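Long-range contacts in phenylalanine-4-hydroxylase (Colwellia psychrerythraea, PDB 2V28), which probably hydroxylates L-phenylalanine to L-tyrosine with molecular oxygen, a tetrahydrobiopterin cosubstrate and a non-haem iron, the first step of phenylalanine breakdown: residues D199-P204 / Q221-M226; E23-W28 / D59-L64; V82-G87 / A103-S108. One frame throughout, in Å; residues are numbered along the deposited sequence.

Contact 1 (D199-P204 / Q221-M226); sequences DVDRKP and QPIYYM
Asp201 N donates to Pro222 O (2.9 Å) and so begins the strand pairing, just after Val200, which in one of its two conformers may bring CG2 to the edge of the Tyr224 ring. Asp201 O accepts from Tyr224 N (2.8 Å), and the carboxylate turns to a salt bridge with Lys260. Arg202 shares a face with Tyr224; its CB touches Met226 SD at 4.0 Å, while the guanidinium goes to the carbonyls of Asn197 and Ala194. This is the parallel pairing of a beta-alpha-beta unit, strands 201-204 and 223-227 joined through helix 207-211, with 201-204 outermost in the mixed sheet of this chain. Lys203 N bonds to Tyr224 O (2.8 Å, 172°), and Lys203 O receives Met226 N. A long, flexible lysine suits this place: extended beyond CG, it lays CD on Ile223 CG2 (3.8 Å) and runs beside Tyr225 until one water joins NZ (2.6 Å) to the phenol OH, which also bonds to Thr213. A leucine in place of Tyr225 would probably leave that water and Thr213 without their phenol partner and Phe164 without its edge-to-face ring. Pro204, which has no N-H to offer, brings its O to the edge of the Tyr225 ring, 3.5 Å from CD2.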
loop_
_atom_site.group_PDB
_atom_site.type_symbol
_atom_site.label_atom_id
_atom_site.label_comp_id
_atom_site.label_asym_id
_atom_site.label_seq_id
_atom_site.Cartn_x
_atom_site.Cartn_y
_atom_site.Cartn_z
ATOM N N ASP A 199 10.602 7.579 7.376
ATOM C CA ASP A 199 9.490 7.567 8.316
ATOM C C ASP A 199 9.018 6.197 8.809
ATOM O O ASP A 199 8.217 6.122 9.731
ATOM C CB ASP A 199 8.304 8.361 7.738
ATOM C CG ASP A 199 8.574 9.855 7.724
ATOM O OD1 ASP A 199 8.692 10.429 8.827
ATOM O OD2 ASP A 199 8.710 10.435 6.621
ATOM N N VAL A 200 9.513 5.133 8.194
ATOM C CA VAL A 200 9.150 3.783 8.591
ATOM C C VAL A 200 9.710 3.486 9.993
ATOM O O VAL A 200 10.783 3.970 10.356
ATOM C CB VAL A 200 9.589 2.769 7.490
ATOM C CG1 VAL A 200 11.101 2.563 7.476
ATOM C CG2 VAL A 200 8.877 1.463 7.619
ATOM N N ASP A 201 8.952 2.721 10.770
ATOM C CA ASP A 201 9.268 2.367 12.157
ATOM C C ASP A 201 10.152 1.114 12.172
ATOM O O ASP A 201 9.734 0.056 11.673
ATOM C CB ASP A 201 7.964 1.997 12.857
ATOM C CG ASP A 201 7.233 3.174 13.445
ATOM O OD1 ASP A 201 7.718 4.323 13.362
ATOM O OD2 ASP A 201 6.143 2.925 14.017
ATOM N N ARG A 202 11.359 1.204 12.704
ATOM C CA ARG A 202 12.200 0.006 12.806
ATOM C C ARG A 202 12.386 -0.227 14.290
ATOM O O ARG A 202 13.009 0.599 14.986
ATOM C CB ARG A 202 13.547 0.181 12.085
ATOM C CG ARG A 202 13.424 0.458 10.587
ATOM C CD ARG A 202 14.671 1.187 10.031
ATOM N NE ARG A 202 14.527 1.537 8.604
ATOM C CZ ARG A 202 14.263 2.749 8.133
ATOM N NH1 ARG A 202 14.106 3.779 8.961
ATOM N NH2 ARG A 202 14.161 2.939 6.824
ATOM N N LYS A 203 11.804 -1.324 14.768
ATOM C CA LYS A 203 11.654 -1.588 16.190
ATOM C C LYS A 203 12.584 -2.685 16.620
ATOM O O LYS A 203 12.896 -3.553 15.807
ATOM C CB LYS A 203 10.195 -1.961 16.509
ATOM C CG LYS A 203 9.214 -0.836 16.219
ATOM C CD LYS A 203 7.757 -1.255 16.352
ATOM C CE LYS A 203 6.898 -0.023 16.605
ATOM N NZ LYS A 203 5.437 -0.277 16.516
ATOM N N PRO A 204 13.014 -2.690 17.914
ATOM C CA PRO A 204 13.833 -3.843 18.327
ATOM C C PRO A 204 12.955 -5.107 18.328
ATOM O O PRO A 204 11.751 -5.019 18.571
ATOM C CB PRO A 204 14.286 -3.489 19.754
ATOM C CG PRO A 204 13.347 -2.446 20.241
ATOM C CD PRO A 204 12.755 -1.751 19.030
ATOM N N GLN A 221 5.996 -1.604 3.791
ATOM C CA GLN A 221 5.848 -1.960 5.202
ATOM C C GLN A 221 6.081 -0.781 6.145
ATOM O O GLN A 221 7.143 -0.174 6.081
ATOM C CB GLN A 221 6.824 -3.083 5.531
ATOM C CG GLN A 221 6.542 -4.381 4.832
ATOM C CD GLN A 221 5.138 -4.841 5.018
ATOM O OE1 GLN A 221 4.757 -5.227 6.117
ATOM N NE2 GLN A 221 4.337 -4.811 3.935
ATOM N N PRO A 222 5.092 -0.442 7.027
ATOM C CA PRO A 222 5.324 0.646 7.951
ATOM C C PRO A 222 6.163 0.278 9.140
ATOM O O PRO A 222 6.654 1.179 9.837
ATOM C CB PRO A 222 3.911 1.041 8.411
ATOM C CG PRO A 222 3.075 -0.147 8.178
ATOM C CD PRO A 222 3.730 -0.994 7.144
ATOM N N ILE A 223 6.333 -1.020 9.378
ATOM C CA ILE A 223 7.087 -1.472 10.524
ATOM C C ILE A 223 8.030 -2.585 10.140
ATOM O O ILE A 223 7.676 -3.494 9.370
ATOM C CB ILE A 223 6.186 -1.998 11.698
ATOM C CG1 ILE A 223 5.187 -0.954 12.176
ATOM C CG2 ILE A 223 7.062 -2.487 12.874
ATOM C CD1 ILE A 223 3.979 -1.568 12.956
ATOM N N TYR A 224 9.235 -2.525 10.684
ATOM C CA TYR A 224 10.153 -3.652 10.579
ATOM C C TYR A 224 10.663 -3.953 11.968
ATOM O O TYR A 224 10.667 -3.065 12.827
ATOM C CB TYR A 224 11.353 -3.317 9.696
ATOM C CG TYR A 224 11.077 -3.103 8.205
ATOM C CD1 TYR A 224 10.514 -1.912 7.746
ATOM C CD2 TYR A 224 11.428 -4.066 7.266
ATOM C CE1 TYR A 224 10.316 -1.693 6.412
ATOM C CE2 TYR A 224 11.227 -3.852 5.896
ATOM C CZ TYR A 224 10.659 -2.672 5.488
ATOM O OH TYR A 224 10.432 -2.407 4.164
ATOM N N TYR A 225 11.166 -5.171 12.171
ATOM C CA TYR A 225 11.755 -5.546 13.444
ATOM C C TYR A 225 13.213 -5.938 13.291
ATOM O O TYR A 225 13.581 -6.645 12.354
ATOM C CB TYR A 225 10.965 -6.698 14.100
ATOM C CG TYR A 225 9.639 -6.272 14.627
ATOM C CD1 TYR A 225 8.489 -6.283 13.811
ATOM C CD2 TYR A 225 9.511 -5.835 15.959
ATOM C CE1 TYR A 225 7.265 -5.876 14.319
ATOM C CE2 TYR A 225 8.314 -5.409 16.437
ATOM C CZ TYR A 225 7.198 -5.440 15.629
ATOM O OH TYR A 225 6.003 -5.023 16.167
ATOM N N MET A 226 14.040 -5.530 14.254
ATOM C CA MET A 226 15.464 -5.690 14.129
ATOM C C MET A 226 15.949 -6.641 15.194
ATOM O O MET A 226 15.651 -6.414 16.380
ATOM C CB MET A 226 16.140 -4.324 14.342
ATOM C CG MET A 226 15.772 -3.253 13.310
ATOM S SD MET A 226 16.672 -1.711 13.666
ATOM C CE MET A 226 15.942 -1.334 15.258
HETATM O O HOH W 1 4.705 -2.596 17.455
#

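Contact 2 (E23-W28 / D59-L64); sequences EENLIW and DRIPQL
One direct hydrogen bond joins helix 22-39 to the loop that precedes helix 64-74: Ile61 N donates to Asn25 OD1 at 3.0 Å and almost straight (177°), although the donor stands above the amide's carbonyl plane and not on a lone pair. A water, placed rather close to Ile61 O, appears to link that carbonyl to the same OD1 through a second, longer bond. Asparagine suits the place because its short side chain, with CG anti to its own carbonyl carbon (chi1 -69°), carries an acceptor from the helix surface to the loop. Its amide runs alongside the start of the Arg60 side chain, CG to CB 3.7 Å, while the guanidinium beyond goes to a salt bridge with Glu66.

The apolar part centres on Trp28. Its CG stands anti to the backbone N (chi1 178°), and one face of the indole receives the loop: Ile61 CA lies over the five-membered ring and Pro62 CD over the six-membered ring, 3.8 Å from its centroid, both as CH-pi contacts. The compact proline ring suits the benzo portion, its CD pressed on the face and its ring crossing the indole at about a right angle. Arg60 O also lies above this face but is poorly placed for NE1, whose hydrogen bond goes to Pro57 O. Ile61 CG1 fills the corner beside Trp28 CB at 3.7 Å, and CD1 reaches Glu24 O.

Phe121 meets the indole edge-to-face, and Ile120 and Ile124 pack against the same cluster. The arrangement is a helix-to-loop junction in the mainly helical catalytic fold of the aromatic amino acid hydroxylases, resting on helix 120-127, which carries the iron ligands His122 and His127.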
loop_
_atom_site.group_PDB
_atom_site.type_symbol
_atom_site.label_atom_id
_atom_site.label_comp_id
_atom_site.label_asym_id
_atom_site.label_seq_id
_atom_site.Cartn_x
_atom_site.Cartn_y
_atom_site.Cartn_z
ATOM N N GLU A 23 17.219 -16.799 -22.786
ATOM C CA GLU A 23 16.404 -15.690 -22.262
ATOM C C GLU A 23 16.149 -15.754 -20.743
ATOM O O GLU A 23 16.316 -14.760 -20.044
ATOM C CB GLU A 23 15.061 -15.643 -23.026
ATOM C CG GLU A 23 13.935 -14.841 -22.368
ATOM C CD GLU A 23 14.096 -13.329 -22.510
ATOM O OE1 GLU A 23 15.210 -12.859 -22.857
ATOM O OE2 GLU A 23 13.085 -12.613 -22.284
ATOM N N GLU A 24 15.722 -16.911 -20.251
ATOM C CA GLU A 24 15.604 -17.125 -18.814
ATOM C C GLU A 24 16.933 -16.892 -18.058
ATOM O O GLU A 24 16.934 -16.212 -17.057
ATOM C CB GLU A 24 14.987 -18.490 -18.541
ATOM C CG GLU A 24 13.590 -18.562 -19.166
ATOM C CD GLU A 24 13.006 -19.934 -19.179
ATOM O OE1 GLU A 24 13.758 -20.904 -19.346
ATOM O OE2 GLU A 24 11.776 -20.040 -19.012
ATOM N N ASN A 25 18.048 -17.428 -18.561
ATOM C CA ASN A 25 19.371 -17.197 -17.960
ATOM C C ASN A 25 19.856 -15.729 -18.001
ATOM O O ASN A 25 20.609 -15.294 -17.133
ATOM C CB ASN A 25 20.429 -18.121 -18.601
ATOM C CG ASN A 25 20.249 -19.614 -18.243
ATOM O OD1 ASN A 25 19.731 -19.977 -17.186
ATOM N ND2 ASN A 25 20.722 -20.483 -19.134
ATOM N N LEU A 26 19.449 -14.974 -19.018
ATOM C CA LEU A 26 19.755 -13.541 -19.110
ATOM C C LEU A 26 18.960 -12.733 -18.107
ATOM O O LEU A 26 19.450 -11.762 -17.535
ATOM C CB LEU A 26 19.429 -13.009 -20.507
ATOM C CG LEU A 26 20.527 -12.999 -21.561
ATOM C CD1 LEU A 26 19.903 -12.889 -22.976
ATOM C CD2 LEU A 26 21.527 -11.847 -21.294
ATOM N N ILE A 27 17.705 -13.120 -17.920
ATOM C CA ILE A 27 16.852 -12.539 -16.896
ATOM C C ILE A 27 17.470 -12.733 -15.486
ATOM O O ILE A 27 17.527 -11.786 -14.706
ATOM C CB ILE A 27 15.412 -13.125 -16.998
ATOM C CG1 ILE A 27 14.650 -12.482 -18.180
ATOM C CG2 ILE A 27 14.651 -12.930 -15.695
ATOM C CD1 ILE A 27 13.324 -13.218 -18.549
ATOM N N TRP A 28 17.930 -13.940 -15.173
ATOM C CA TRP A 28 18.713 -14.196 -13.920
ATOM C C TRP A 28 19.948 -13.308 -13.776
ATOM O O TRP A 28 20.223 -12.790 -12.688
ATOM C CB TRP A 28 19.184 -15.644 -13.883
ATOM C CG TRP A 28 20.034 -16.011 -12.661
ATOM C CD1 TRP A 28 21.387 -15.889 -12.531
ATOM C CD2 TRP A 28 19.552 -16.564 -11.420
ATOM N NE1 TRP A 28 21.790 -16.330 -11.265
ATOM C CE2 TRP A 28 20.680 -16.749 -10.568
ATOM C CE3 TRP A 28 18.279 -16.909 -10.941
ATOM C CZ2 TRP A 28 20.566 -17.273 -9.267
ATOM C CZ3 TRP A 28 18.167 -17.427 -9.634
ATOM C CH2 TRP A 28 19.306 -17.605 -8.818
ATOM N N ASP A 59 25.312 -15.792 -14.223
ATOM C CA ASP A 59 24.903 -15.628 -15.606
ATOM C C ASP A 59 24.036 -16.767 -16.111
ATOM O O ASP A 59 23.786 -16.874 -17.312
ATOM C CB ASP A 59 26.134 -15.494 -16.500
ATOM C CG ASP A 59 27.122 -16.644 -16.325
ATOM O OD1 ASP A 59 26.765 -17.722 -15.792
ATOM O OD2 ASP A 59 28.292 -16.463 -16.723
ATOM N N ARG A 60 23.603 -17.622 -15.197
ATOM C CA ARG A 60 22.668 -18.691 -15.515
ATOM C C ARG A 60 21.963 -19.140 -14.239
ATOM O O ARG A 60 22.483 -18.953 -13.123
ATOM C CB ARG A 60 23.363 -19.881 -16.213
ATOM C CG ARG A 60 24.388 -20.608 -15.365
ATOM C CD ARG A 60 24.683 -22.034 -15.864
ATOM N NE ARG A 60 25.609 -22.638 -14.906
ATOM C CZ ARG A 60 25.275 -23.475 -13.922
ATOM N NH1 ARG A 60 24.030 -23.917 -13.783
ATOM N NH2 ARG A 60 26.224 -23.906 -13.101
ATOM N N ILE A 61 20.774 -19.711 -14.397
ATOM C CA ILE A 61 20.008 -20.186 -13.241
ATOM C C ILE A 61 20.662 -21.473 -12.774
ATOM O O ILE A 61 20.949 -22.342 -13.613
ATOM C CB ILE A 61 18.533 -20.409 -13.617
ATOM C CG1 ILE A 61 17.976 -19.130 -14.280
ATOM C CG2 ILE A 61 17.727 -20.827 -12.379
ATOM C CD1 ILE A 61 16.622 -19.272 -14.992
ATOM N N PRO A 62 20.979 -21.585 -11.463
ATOM C CA PRO A 62 21.476 -22.866 -10.955
ATOM C C PRO A 62 20.467 -24.014 -10.989
ATOM O O PRO A 62 19.257 -23.804 -10.883
ATOM C CB PRO A 62 21.884 -22.540 -9.509
ATOM C CG PRO A 62 21.167 -21.348 -9.172
ATOM C CD PRO A 62 20.979 -20.563 -10.408
ATOM N N GLN A 63 20.974 -25.226 -11.191
ATOM C CA GLN A 63 20.167 -26.389 -10.973
ATOM C C GLN A 63 20.027 -26.493 -9.462
ATOM O O GLN A 63 20.924 -26.055 -8.721
ATOM C CB GLN A 63 20.825 -27.633 -11.603
ATOM C CG GLN A 63 21.022 -27.500 -13.146
ATOM C CD GLN A 63 19.716 -27.631 -13.935
ATOM O OE1 GLN A 63 18.827 -28.378 -13.550
ATOM N NE2 GLN A 63 19.591 -26.888 -15.023
ATOM N N LEU A 64 18.899 -27.019 -9.003
ATOM C CA LEU A 64 18.638 -27.159 -7.566
ATOM C C LEU A 64 19.730 -27.981 -6.890
ATOM O O LEU A 64 20.214 -27.607 -5.831
ATOM C CB LEU A 64 17.246 -27.760 -7.314
ATOM C CG LEU A 64 15.989 -26.928 -7.694
ATOM C CD1 LEU A 64 14.779 -27.371 -6.881
ATOM C CD2 LEU A 64 16.173 -25.430 -7.527
HETATM O O HOH W 2 20.759 -22.905 -16.087
#

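Contact 3 (V82-G87 / A103-S108); sequences VPALIG and ATFIRS
Ala103 and Ala84 make the inner layer of this small contact. The CB of Ala103 meets Pro83 O at 3.6 Å and Ala84 CA at 3.9 Å, so the methyl sits against the backbone of the loop that follows Val82; a side chain this short lets the two backbones come close. Val82 O in turn faces Ala103 CA at 3.5 Å in a nearly straight CA-H...O contact (169° at the hydrogen). No conventional hydrogen bond links the two segments, and the joining is by van der Waals contact and this weak polar approach.

The CB of Ala84 also touches Phe105 CE1 at 4.0 Å, beside Ala103, the methyl approaching the ring obliquely. Phe105 reaches it because CG lies between its own backbone N and carbonyl carbon (chi1 71°), which swings the ring toward that loop.

Farther out, Tyr7 stacks on the Phe105 ring and so limits its position, and Asp119 packs against it as well. The hydroxyl of Ser9 bonds to both Val82 O and Thr104 N, bridging two backbone groups that lie 4.2 Å apart. Thr104 OG1 bonds to Lys10 O, and the apolar side chain of Val82 is covered by Leu94 of helix 88-96 and by Pro101. The contact thus lies where the two parallel strands 78-82 and 99-103 of a beta-alpha-beta crossover through helix 88-96 run out side by side, with the N-terminal residues laid across their ends.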
loop_
_atom_site.group_PDB
_atom_site.type_symbol
_atom_site.label_atom_id
_atom_site.label_comp_id
_atom_site.label_asym_id
_atom_site.label_seq_id
_atom_site.Cartn_x
_atom_site.Cartn_y
_atom_site.Cartn_z
ATOM N N VAL A 82 8.903 -27.772 -6.251
ATOM C CA VAL A 82 7.481 -27.862 -5.934
ATOM C C VAL A 82 6.765 -27.070 -7.013
ATOM O O VAL A 82 7.417 -26.352 -7.761
ATOM C CB VAL A 82 7.135 -27.284 -4.513
ATOM C CG1 VAL A 82 7.655 -28.165 -3.398
ATOM C CG2 VAL A 82 7.643 -25.835 -4.355
ATOM N N PRO A 83 5.421 -27.201 -7.102
ATOM C CA PRO A 83 4.637 -26.354 -8.004
ATOM C C PRO A 83 4.715 -24.865 -7.717
ATOM O O PRO A 83 5.257 -24.420 -6.682
ATOM C CB PRO A 83 3.190 -26.846 -7.807
ATOM C CG PRO A 83 3.315 -28.202 -7.235
ATOM C CD PRO A 83 4.578 -28.205 -6.417
ATOM N N ALA A 84 4.148 -24.094 -8.635
ATOM C CA ALA A 84 4.167 -22.650 -8.514
ATOM C C ALA A 84 3.365 -22.182 -7.302
ATOM O O ALA A 84 3.679 -21.144 -6.733
ATOM C CB ALA A 84 3.666 -21.994 -9.809
ATOM N N LEU A 85 2.179 -22.840 -6.944
ATOM C CA LEU A 85 1.201 -22.568 -5.818
ATOM C C LEU A 85 1.263 -23.819 -4.794
ATOM O O LEU A 85 0.739 -24.859 -5.205
ATOM C CB LEU A 85 -0.338 -22.345 -6.452
ATOM C CD1 LEU A 85 -2.781 -21.884 -5.863
ATOM N N ILE A 86 1.863 -23.850 -3.499
ATOM C CA ILE A 86 1.631 -24.951 -2.539
ATOM C C ILE A 86 0.915 -24.449 -1.288
ATOM O O ILE A 86 0.946 -23.254 -0.993
ATOM C CB ILE A 86 2.937 -25.733 -2.145
ATOM C CG1 ILE A 86 3.952 -24.822 -1.430
ATOM C CG2 ILE A 86 3.543 -26.449 -3.371
ATOM C CD1 ILE A 86 5.080 -25.572 -0.700
ATOM N N GLY A 87 0.292 -25.371 -0.545
ATOM C CA GLY A 87 -0.477 -25.015 0.657
ATOM C C GLY A 87 0.355 -24.929 1.932
ATOM O O GLY A 87 1.495 -25.426 1.977
ATOM N N ALA A 103 9.871 -23.256 -6.333
ATOM C CA ALA A 103 9.141 -23.333 -7.587
ATOM C C ALA A 103 10.152 -23.028 -8.678
ATOM O O ALA A 103 10.913 -22.066 -8.589
ATOM C CB ALA A 103 7.982 -22.329 -7.611
ATOM N N THR A 104 10.171 -23.864 -9.704
ATOM C CA THR A 104 11.150 -23.718 -10.762
ATOM C C THR A 104 10.631 -22.934 -11.985
ATOM O O THR A 104 10.304 -23.482 -13.047
ATOM C CB THR A 104 11.712 -25.082 -11.136
ATOM O OG1 THR A 104 10.636 -25.897 -11.604
ATOM C CG2 THR A 104 12.341 -25.735 -9.907
ATOM N N PHE A 105 10.540 -21.628 -11.796
ATOM C CA PHE A 105 10.230 -20.712 -12.862
ATOM C C PHE A 105 10.945 -19.403 -12.557
ATOM O O PHE A 105 11.340 -19.173 -11.417
ATOM C CB PHE A 105 8.692 -20.501 -13.007
ATOM C CG PHE A 105 8.047 -19.698 -11.891
ATOM C CD1 PHE A 105 7.493 -20.336 -10.773
ATOM C CD2 PHE A 105 7.957 -18.299 -11.972
ATOM C CE1 PHE A 105 6.895 -19.607 -9.747
ATOM C CE2 PHE A 105 7.367 -17.567 -10.947
ATOM C CZ PHE A 105 6.823 -18.214 -9.838
ATOM N N ILE A 106 11.083 -18.566 -13.582
ATOM C CA ILE A 106 11.594 -17.211 -13.445
ATOM C C ILE A 106 10.578 -16.220 -14.036
ATOM O O ILE A 106 9.813 -16.537 -14.958
ATOM C CB ILE A 106 13.001 -17.059 -14.090
ATOM C CG1 ILE A 106 13.727 -15.796 -13.602
ATOM C CG2 ILE A 106 12.908 -17.097 -15.623
ATOM C CD1 ILE A 106 15.210 -15.973 -13.366
ATOM N N ARG A 107 10.565 -15.024 -13.475
ATOM C CA ARG A 107 9.598 -13.986 -13.820
ATOM C C ARG A 107 9.750 -13.561 -15.282
ATOM O O ARG A 107 10.777 -13.783 -15.874
ATOM C CB ARG A 107 9.803 -12.775 -12.912
ATOM C CG ARG A 107 11.155 -12.082 -13.126
ATOM C CD ARG A 107 11.433 -11.063 -12.039
ATOM N NE ARG A 107 11.719 -11.729 -10.774
ATOM C CZ ARG A 107 12.176 -11.113 -9.688
ATOM N NH1 ARG A 107 12.396 -9.809 -9.694
ATOM N NH2 ARG A 107 12.389 -11.809 -8.596
ATOM N N SER A 108 8.706 -12.962 -15.852
ATOM C CA SER A 108 8.764 -12.416 -17.218
ATOM C C SER A 108 9.572 -11.130 -17.214
ATOM O O SER A 108 9.756 -10.543 -16.161
ATOM C CB SER A 108 7.350 -12.103 -17.697
ATOM O OG SER A 108 6.692 -11.238 -16.776
#

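Contacts 2 and 3 are neighbours, their centres 15 Å apart, and they touch directly: Ile27 CG2 packs on Ile106 CG1 at 3.7 Å, and Ile106 CD1 lies 3.8 Å from Trp28 N. Contact 1 lies across the chain's centre from both, its centre 33 Å from that of contact 2 and 29 Å from that of contact 3. All three flank the iron site, which is empty in this apo chain. The side chains of Trp28 and Phe105 each come to about 8 Å from that of His122, while Gln221 of contact 1 comes to about 8 Å from that of Glu167, so the iron ligands are approached from two sides of the fold.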